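Local coordinates for group II chitinase (Ostrinia furnacalis, PDB 6JAY), which probably hydrolyses internal linkages of chitin, as an endochitinase of glycosyl hydrolase family 18, this chain being one TIM-barrel domain of a much longer protein, at residues D199-W204 and V211-Y216; A194-D199 and G342-A347. All coordinates share one frame; numbering follows the deposited sequence.

Contact 1 of 2, residues D199-W204 and V211-Y216; sequences DYHGQW and VAPLYY. With JUK (2-amino-1-[(furan-2-yl)methyl]-5-oxo-3-({[(2S)-oxolan-2-yl]methyl}carbamoyl)-5H-dipyrido[1,2-a:2',3'-d]pyrimidin-1-ium), chain C; NAG (2-acetamido-2-deoxy-beta-D-glucopyranose), chain B.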
loop_
_atom_site.group_PDB
_atom_site.type_symbol
_atom_site.label_atom_id
_atom_site.label_comp_id
_atom_site.label_asym_id
_atom_site.label_seq_id
_atom_site.Cartn_x
_atom_site.Cartn_y
_atom_site.Cartn_z
ATOM N N ASP A 199 -2.375 -2.524 7.719
ATOM C CA ASP A 199 -1.438 -2.395 8.832
ATOM C C ASP A 199 -2.057 -1.646 10.011
ATOM O O ASP A 199 -1.365 -0.938 10.746
ATOM C CB ASP A 199 -0.099 -1.780 8.409
ATOM C CG ASP A 199 0.678 -2.672 7.465
ATOM O OD1 ASP A 199 0.352 -3.880 7.376
ATOM O OD2 ASP A 199 1.616 -2.168 6.801
ATOM N N TYR A 200 -3.370 -1.798 10.208
ATOM C CA TYR A 200 -3.979 -1.252 11.416
ATOM C C TYR A 200 -3.475 -1.979 12.646
ATOM O O TYR A 200 -3.468 -1.410 13.748
ATOM C CB TYR A 200 -5.492 -1.405 11.359
ATOM C CG TYR A 200 -6.191 -0.474 10.408
ATOM C CD1 TYR A 200 -6.514 0.827 10.788
ATOM C CD2 TYR A 200 -6.535 -0.896 9.127
ATOM C CE1 TYR A 200 -7.165 1.671 9.930
ATOM C CE2 TYR A 200 -7.195 -0.054 8.261
ATOM C CZ TYR A 200 -7.511 1.231 8.669
ATOM O OH TYR A 200 -8.157 2.056 7.792
ATOM N N HIS A 201 -3.064 -3.235 12.479
ATOM C CA HIS A 201 -2.607 -4.076 13.574
ATOM C C HIS A 201 -1.428 -4.916 13.119
ATOM O O HIS A 201 -1.280 -5.219 11.931
ATOM C CB HIS A 201 -3.742 -4.959 14.088
ATOM C CG HIS A 201 -4.866 -4.167 14.658
ATOM N ND1 HIS A 201 -4.741 -3.458 15.834
ATOM C CD2 HIS A 201 -6.117 -3.927 14.200
ATOM C CE1 HIS A 201 -5.873 -2.822 16.079
ATOM N NE2 HIS A 201 -6.723 -3.088 15.104
ATOM N N GLY A 202 -0.596 -5.289 14.086
ATOM C CA GLY A 202 0.627 -6.023 13.823
ATOM C C GLY A 202 1.307 -6.334 15.138
ATOM O O GLY A 202 0.817 -5.976 16.215
ATOM N N GLN A 203 2.459 -7.010 15.031
ATOM C CA GLN A 203 3.205 -7.472 16.203
ATOM C C GLN A 203 3.515 -6.355 17.193
ATOM O O GLN A 203 3.697 -6.634 18.387
ATOM C CB GLN A 203 4.519 -8.117 15.750
ATOM C CG GLN A 203 5.399 -7.197 14.924
ATOM C CD GLN A 203 6.674 -7.871 14.428
ATOM O OE1 GLN A 203 6.952 -7.889 13.228
ATOM N NE2 GLN A 203 7.454 -8.417 15.349
ATOM N N TRP A 204 3.593 -5.104 16.727
ATOM C CA TRP A 204 3.883 -3.975 17.610
ATOM C C TRP A 204 2.792 -3.753 18.653
ATOM O O TRP A 204 3.051 -3.097 19.670
ATOM C CB TRP A 204 4.102 -2.694 16.786
ATOM C CG TRP A 204 2.984 -2.423 15.817
ATOM C CD1 TRP A 204 1.814 -1.758 16.082
ATOM C CD2 TRP A 204 2.907 -2.834 14.437
ATOM N NE1 TRP A 204 1.022 -1.725 14.953
ATOM C CE2 TRP A 204 1.671 -2.372 13.932
ATOM C CE3 TRP A 204 3.767 -3.538 13.585
ATOM C CZ2 TRP A 204 1.269 -2.599 12.611
ATOM C CZ3 TRP A 204 3.370 -3.755 12.265
ATOM C CH2 TRP A 204 2.132 -3.289 11.796
ATOM N N VAL A 211 -5.023 -7.218 10.241
ATOM C CA VAL A 211 -4.238 -6.300 9.418
ATOM C C VAL A 211 -5.085 -5.170 8.842
ATOM O O VAL A 211 -4.600 -4.041 8.692
ATOM C CB VAL A 211 -3.466 -7.076 8.317
ATOM C CG1 VAL A 211 -4.419 -7.877 7.405
ATOM C CG2 VAL A 211 -2.553 -6.135 7.480
ATOM N N ALA A 212 -6.347 -5.438 8.494
ATOM C CA ALA A 212 -7.123 -4.503 7.676
ATOM C C ALA A 212 -8.622 -4.680 7.880
ATOM O O ALA A 212 -9.352 -5.027 6.951
ATOM C CB ALA A 212 -6.754 -4.659 6.200
ATOM N N PRO A 213 -9.126 -4.360 9.068
ATOM C CA PRO A 213 -10.579 -4.427 9.283
ATOM C C PRO A 213 -11.314 -3.432 8.396
ATOM O O PRO A 213 -10.833 -2.322 8.152
ATOM C CB PRO A 213 -10.745 -4.020 10.752
ATOM C CG PRO A 213 -9.378 -3.873 11.328
ATOM C CD PRO A 213 -8.423 -3.705 10.179
ATOM N N LEU A 214 -12.500 -3.833 7.924
ATOM C CA LEU A 214 -13.368 -2.945 7.163
ATOM C C LEU A 214 -14.253 -2.113 8.081
ATOM O O LEU A 214 -14.310 -0.889 7.943
ATOM C CB LEU A 214 -14.220 -3.739 6.165
ATOM C CG LEU A 214 -15.253 -2.940 5.359
ATOM C CD1 LEU A 214 -14.593 -1.813 4.556
ATOM C CD2 LEU A 214 -16.036 -3.869 4.439
ATOM N N TYR A 215 -14.925 -2.759 9.034
ATOM C CA TYR A 215 -15.855 -2.093 9.933
ATOM C C TYR A 215 -15.421 -2.277 11.377
ATOM O O TYR A 215 -14.693 -3.214 11.722
ATOM C CB TYR A 215 -17.282 -2.632 9.769
ATOM C CG TYR A 215 -17.902 -2.318 8.426
ATOM C CD1 TYR A 215 -18.053 -1.006 7.999
ATOM C CD2 TYR A 215 -18.342 -3.330 7.581
ATOM C CE1 TYR A 215 -18.612 -0.709 6.774
ATOM C CE2 TYR A 215 -18.903 -3.037 6.342
ATOM C CZ TYR A 215 -19.035 -1.718 5.950
ATOM O OH TYR A 215 -19.602 -1.404 4.736
ATOM N N TYR A 216 -15.896 -1.360 12.219
ATOM C CA TYR A 216 -15.685 -1.438 13.656
ATOM C C TYR A 216 -16.128 -2.793 14.193
ATOM O O TYR A 216 -17.133 -3.358 13.752
ATOM C CB TYR A 216 -16.524 -0.342 14.326
ATOM C CG TYR A 216 -16.448 -0.317 15.838
ATOM C CD1 TYR A 216 -15.296 0.106 16.485
ATOM C CD2 TYR A 216 -17.540 -0.687 16.617
ATOM C CE1 TYR A 216 -15.217 0.145 17.864
ATOM C CE2 TYR A 216 -17.471 -0.654 18.003
ATOM C CZ TYR A 216 -16.310 -0.235 18.619
ATOM O OH TYR A 216 -16.233 -0.197 19.996
HETATM C C1 JUK C . 7.817 -4.930 3.796
HETATM C C10 JUK C . 8.260 -2.040 11.706
HETATM C C11 JUK C . 6.791 -2.297 6.729
HETATM C C12 JUK C . 5.362 -1.277 8.570
HETATM C C13 JUK C . 6.590 -1.953 8.263
HETATM C C14 JUK C . 7.509 -2.162 9.330
HETATM C C15 JUK C . 3.869 -0.235 10.297
HETATM C C16 JUK C . 5.094 -0.891 9.923
HETATM C C17 JUK C . 6.036 -1.153 10.926
HETATM C C18 JUK C . 2.461 0.752 11.919
HETATM C C19 JUK C . 4.530 -0.124 12.515
HETATM C C2 JUK C . 8.264 -5.921 2.604
HETATM C C20 JUK C . 4.300 0.254 13.908
HETATM C C21 JUK C . 3.092 0.903 14.260
HETATM C C22 JUK C . 2.166 1.151 13.258
HETATM C C3 JUK C . 8.572 -7.095 3.179
HETATM C C4 JUK C . 8.260 -5.504 4.904
HETATM C C5 JUK C . 7.774 -4.874 6.261
HETATM C C6 JUK C . 7.348 -3.548 13.571
HETATM C C7 JUK C . 7.689 -4.913 13.994
HETATM C C8 JUK C . 8.687 -5.345 13.142
HETATM C C9 JUK C . 8.176 -3.336 12.509
HETATM N N1 JUK C . 7.299 -3.524 5.936
HETATM N N2 JUK C . 8.728 -2.797 9.051
HETATM N N3 JUK C . 7.231 -1.797 10.612
HETATM N N4 JUK C . 5.744 -0.767 12.194
HETATM N N5 JUK C . 3.640 0.127 11.613
HETATM O O1 JUK C . 2.903 0.040 9.314
HETATM O O2 JUK C . 8.010 -7.006 4.609
HETATM O O3 JUK C . 8.955 -4.398 12.297
HETATM O O4 JUK C . 6.475 -1.362 6.009
HETATM C C1 NAG B . -19.088 3.545 8.666
HETATM C C2 NAG B . -20.132 2.950 9.618
HETATM C C3 NAG B . -21.339 3.880 9.737
HETATM C C4 NAG B . -20.894 5.288 10.105
HETATM C C5 NAG B . -19.852 5.775 9.104
HETATM C C6 NAG B . -19.299 7.143 9.433
HETATM C C7 NAG B . -20.613 0.567 9.976
HETATM C C8 NAG B . -20.226 0.800 11.404
HETATM N N2 NAG B . -20.550 1.632 9.169
HETATM O O3 NAG B . -22.221 3.372 10.731
HETATM O O4 NAG B . -22.009 6.173 10.103
HETATM O O5 NAG B . -18.742 4.865 9.091
HETATM O O6 NAG B . -18.194 7.071 10.325
HETATM O O7 NAG B . -20.973 -0.534 9.571
#
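Tyr200 and Val211 are joined by the hydrogen bond that closes this loop after barrel strand 192-195: Tyr200 N donates to Val211 O at 3.0 Å, with an N-H...O angle of 150° and the donor tilted 32° out of the carbonyl plane. The same oxygen lies near the plane of the Tyr200 ring, at its edge. Pro213 completes the tight part, its CD reaching the ring obliquely, 3.5 Å from Tyr200 CD2. Proline suits this place because its compact, puckered, apolar ring packs CD against CD2 with no amide N-H to satisfy. The phenol's hydroxyl is satisfied outside the contact, by a hydrogen bond with Thr230 OG1 on helix 227-236. On the other flank, Val211 CG2, anti to the backbone N, approaches Asp199 OD1 to 3.7 Å. That branched side chain also packs on Tyr251 and Gln253, which both hydrogen-bond OD1 and hold the carboxylate.

Packing is looser at partly exposed His201, where Pro213 CG lies 4.3 Å from CD2, at the edge of the imidazole and near its plane; its ND1 is held by Asp205 instead. Beyond it the chain bends to present Trp204 to the bound heterocycle, whose C20 sits 3.4 Å above one face of the indole. Gly202 CA lies against the opposite face, at 3.6 Å, where a residue with no side chain fits. Further along 211-216, away from the contact, a sugar consistent with the N-glycan of Asn228 sets NAG O7 over one face of Tyr215. One hydrogen bond joins the two segments directly, and bonds of Val211 N to Ser321 and of Ala212 O to Lys331 help to hold 211-216; Trp204 stacked on the ligand, with Asp199 nearby, suggests that this loop lines the substrate cleft.

Contact 2 of 2, residues A194-D199 and G342-A347; sequences AVMTYD and GGMIWA. With JUK (2-amino-1-[(furan-2-yl)methyl]-5-oxo-3-({[(2S)-oxolan-2-yl]methyl}carbamoyl)-5H-dipyrido[1,2-a:2',3'-d]pyrimidin-1-ium), chain C.
Met344 CE touches three side chains of 194-199, 3.9 Å from Ala194 CB, 4.1 Å from Met196 CG and 3.6 Å from Tyr198 OH. Its chain starts with CG anti to the backbone N (chi1 175°), then bends twice, bringing the flexible thioether's methyl to all three; the small Ala194 lets it come close to strand 192-195. Tyr198 crosses both Met344 and Trp346 at about a right angle, and its OH also comes within 3.5 Å of Trp346 CB.

These residues face the interior of a TIM barrel, where strands 192-195 and 342-346 are separated by strand 244-257, which pairs in parallel with both. Residues 196-199 form the family 18 M-x-Y-D motif, which in relatives lines the substrate site beside the DxxDxDxE motif; Met196 touches Tyr129 and Glu128, the latter ending that second motif and probably the acid, as in relatives.

Two successive inverse gamma turns, centred on Met196 and Thr197, carry the chain off the strand and swing Tyr198 inward; Thr197 OG1 is tied to Gly247 O. Trp346, whose ring meets that of Tyr12, is followed by a cis peptide, and Ala347 CB lies over one face of the indole.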
loop_
_atom_site.group_PDB
_atom_site.type_symbol
_atom_site.label_atom_id
_atom_site.label_comp_id
_atom_site.label_asym_id
_atom_site.label_seq_id
_atom_site.Cartn_x
_atom_site.Cartn_y
_atom_site.Cartn_z
ATOM N N ALA A 194 -3.863 7.351 -2.474
ATOM C CA ALA A 194 -3.943 5.922 -2.185
ATOM C C ALA A 194 -3.936 5.775 -0.674
ATOM O O ALA A 194 -2.892 5.859 -0.029
ATOM C CB ALA A 194 -2.784 5.173 -2.843
ATOM N N VAL A 195 -5.109 5.563 -0.091
ATOM C CA VAL A 195 -5.175 5.444 1.356
ATOM C C VAL A 195 -4.745 4.039 1.749
ATOM O O VAL A 195 -5.334 3.051 1.297
ATOM C CB VAL A 195 -6.582 5.757 1.875
ATOM C CG1 VAL A 195 -6.559 5.738 3.393
ATOM C CG2 VAL A 195 -7.057 7.115 1.358
ATOM N N MET A 196 -3.726 3.951 2.605
ATOM C CA MET A 196 -3.158 2.662 2.992
ATOM C C MET A 196 -3.977 2.066 4.135
ATOM O O MET A 196 -3.546 2.008 5.287
ATOM C CB MET A 196 -1.688 2.817 3.336
ATOM C CG MET A 196 -0.879 3.126 2.094
ATOM S SD MET A 196 0.887 3.212 2.387
ATOM C CE MET A 196 0.931 4.700 3.303
ATOM N N THR A 197 -5.179 1.609 3.774
ATOM C CA THR A 197 -6.149 1.031 4.712
ATOM C C THR A 197 -5.762 -0.402 5.095
ATOM O O THR A 197 -6.505 -1.365 4.900
ATOM C CB THR A 197 -7.556 1.112 4.131
ATOM O OG1 THR A 197 -7.507 0.910 2.709
ATOM C CG2 THR A 197 -8.173 2.487 4.401
ATOM N N TYR A 198 -4.565 -0.517 5.657
ATOM C CA TYR A 198 -4.041 -1.787 6.139
ATOM C C TYR A 198 -2.939 -1.471 7.133
ATOM O O TYR A 198 -2.608 -0.304 7.372
ATOM C CB TYR A 198 -3.554 -2.684 4.991
ATOM C CG TYR A 198 -2.717 -1.977 3.935
ATOM C CD1 TYR A 198 -1.425 -1.548 4.211
ATOM C CD2 TYR A 198 -3.224 -1.752 2.656
ATOM C CE1 TYR A 198 -0.661 -0.911 3.241
ATOM C CE2 TYR A 198 -2.466 -1.113 1.681
ATOM C CZ TYR A 198 -1.189 -0.699 1.988
ATOM O OH TYR A 198 -0.427 -0.077 1.026
ATOM N N ASP A 199 -2.375 -2.524 7.719
ATOM C CA ASP A 199 -1.438 -2.395 8.832
ATOM C C ASP A 199 -2.057 -1.646 10.011
ATOM O O ASP A 199 -1.365 -0.938 10.746
ATOM C CB ASP A 199 -0.099 -1.780 8.409
ATOM C CG ASP A 199 0.678 -2.672 7.465
ATOM O OD1 ASP A 199 0.352 -3.880 7.376
ATOM O OD2 ASP A 199 1.616 -2.168 6.801
ATOM N N GLY A 342 -11.449 4.162 -6.807
ATOM C CA GLY A 342 -11.126 2.777 -7.119
ATOM C C GLY A 342 -10.390 2.105 -5.974
ATOM O O GLY A 342 -10.576 2.452 -4.805
ATOM N N GLY A 343 -9.577 1.113 -6.342
ATOM C CA GLY A 343 -8.878 0.294 -5.379
ATOM C C GLY A 343 -7.381 0.339 -5.629
ATOM O O GLY A 343 -6.919 0.767 -6.685
ATOM N N MET A 344 -6.632 -0.107 -4.630
ATOM C CA MET A 344 -5.182 -0.176 -4.707
ATOM C C MET A 344 -4.750 -1.452 -4.004
ATOM O O MET A 344 -5.381 -1.871 -3.033
ATOM C CB MET A 344 -4.567 1.048 -4.016
ATOM C CG MET A 344 -3.033 1.039 -3.911
ATOM S SD MET A 344 -2.476 0.260 -2.381
ATOM C CE MET A 344 -2.678 1.615 -1.214
ATOM N N ILE A 345 -3.654 -2.058 -4.467
ATOM C CA ILE A 345 -3.126 -3.260 -3.825
ATOM C C ILE A 345 -1.660 -3.092 -3.463
ATOM O O ILE A 345 -0.863 -2.553 -4.241
ATOM C CB ILE A 345 -3.325 -4.547 -4.655
ATOM C CG1 ILE A 345 -2.614 -4.461 -6.012
ATOM C CG2 ILE A 345 -4.798 -4.869 -4.786
ATOM C CD1 ILE A 345 -1.960 -5.765 -6.431
ATOM N N TRP A 346 -1.310 -3.566 -2.272
ATOM C CA TRP A 346 0.068 -3.799 -1.867
ATOM C C TRP A 346 0.181 -5.301 -1.651
ATOM O O TRP A 346 -0.343 -5.812 -0.659
ATOM C CB TRP A 346 0.405 -3.080 -0.553
ATOM C CG TRP A 346 1.858 -3.272 -0.278
ATOM C CD1 TRP A 346 2.458 -4.355 0.331
ATOM C CD2 TRP A 346 2.917 -2.429 -0.729
ATOM N NE1 TRP A 346 3.823 -4.195 0.322
ATOM C CE2 TRP A 346 4.131 -3.019 -0.318
ATOM C CE3 TRP A 346 2.953 -1.205 -1.409
ATOM C CZ2 TRP A 346 5.373 -2.435 -0.583
ATOM C CZ3 TRP A 346 4.193 -0.625 -1.667
ATOM C CH2 TRP A 346 5.380 -1.240 -1.253
ATOM N N ALA A 347 0.856 -6.027 -2.549
ATOM C CA ALA A 347 1.490 -5.563 -3.775
ATOM C C ALA A 347 1.381 -6.745 -4.745
ATOM O O ALA A 347 1.009 -7.856 -4.344
ATOM C CB ALA A 347 2.953 -5.215 -3.525
HETATM C C1 JUK C . 7.817 -4.930 3.796
HETATM C C10 JUK C . 8.260 -2.040 11.706
HETATM C C11 JUK C . 6.791 -2.297 6.729
HETATM C C12 JUK C . 5.362 -1.277 8.570
HETATM C C13 JUK C . 6.590 -1.953 8.263
HETATM C C14 JUK C . 7.509 -2.162 9.330
HETATM C C15 JUK C . 3.869 -0.235 10.297
HETATM C C16 JUK C . 5.094 -0.891 9.923
HETATM C C17 JUK C . 6.036 -1.153 10.926
HETATM C C18 JUK C . 2.461 0.752 11.919
HETATM C C19 JUK C . 4.530 -0.124 12.515
HETATM C C2 JUK C . 8.264 -5.921 2.604
HETATM C C20 JUK C . 4.300 0.254 13.908
HETATM C C21 JUK C . 3.092 0.903 14.260
HETATM C C22 JUK C . 2.166 1.151 13.258
HETATM C C3 JUK C . 8.572 -7.095 3.179
HETATM C C4 JUK C . 8.260 -5.504 4.904
HETATM C C5 JUK C . 7.774 -4.874 6.261
HETATM C C6 JUK C . 7.348 -3.548 13.571
HETATM C C7 JUK C . 7.689 -4.913 13.994
HETATM C C8 JUK C . 8.687 -5.345 13.142
HETATM C C9 JUK C . 8.176 -3.336 12.509
HETATM N N1 JUK C . 7.299 -3.524 5.936
HETATM N N2 JUK C . 8.728 -2.797 9.051
HETATM N N3 JUK C . 7.231 -1.797 10.612
HETATM N N4 JUK C . 5.744 -0.767 12.194
HETATM N N5 JUK C . 3.640 0.127 11.613
HETATM O O1 JUK C . 2.903 0.040 9.314
HETATM O O2 JUK C . 8.010 -7.006 4.609
HETATM O O3 JUK C . 8.955 -4.398 12.297
HETATM O O4 JUK C . 6.475 -1.362 6.009
#

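Apart from the shared Asp199, contact 1 lies within the part of the chain between the two segments of contact 2, and their centres are 13 Å apart. Residues 194-199 lead off barrel strand 192-195; from there residues 199-204 carry the chain on into the loop that folds back at 211-216, before helix 227-236. Contact 2 lies about 4 Å from the centre of the chain, in the barrel interior, whereas contact 1 is farther out. They also touch directly, Ala212 CB lying 3.6 Å from Thr197 O. Strand 244-257 borders both through Tyr251, so the barrel core and the loop carrying the ligand-stacking Trp204 meet on a common strand.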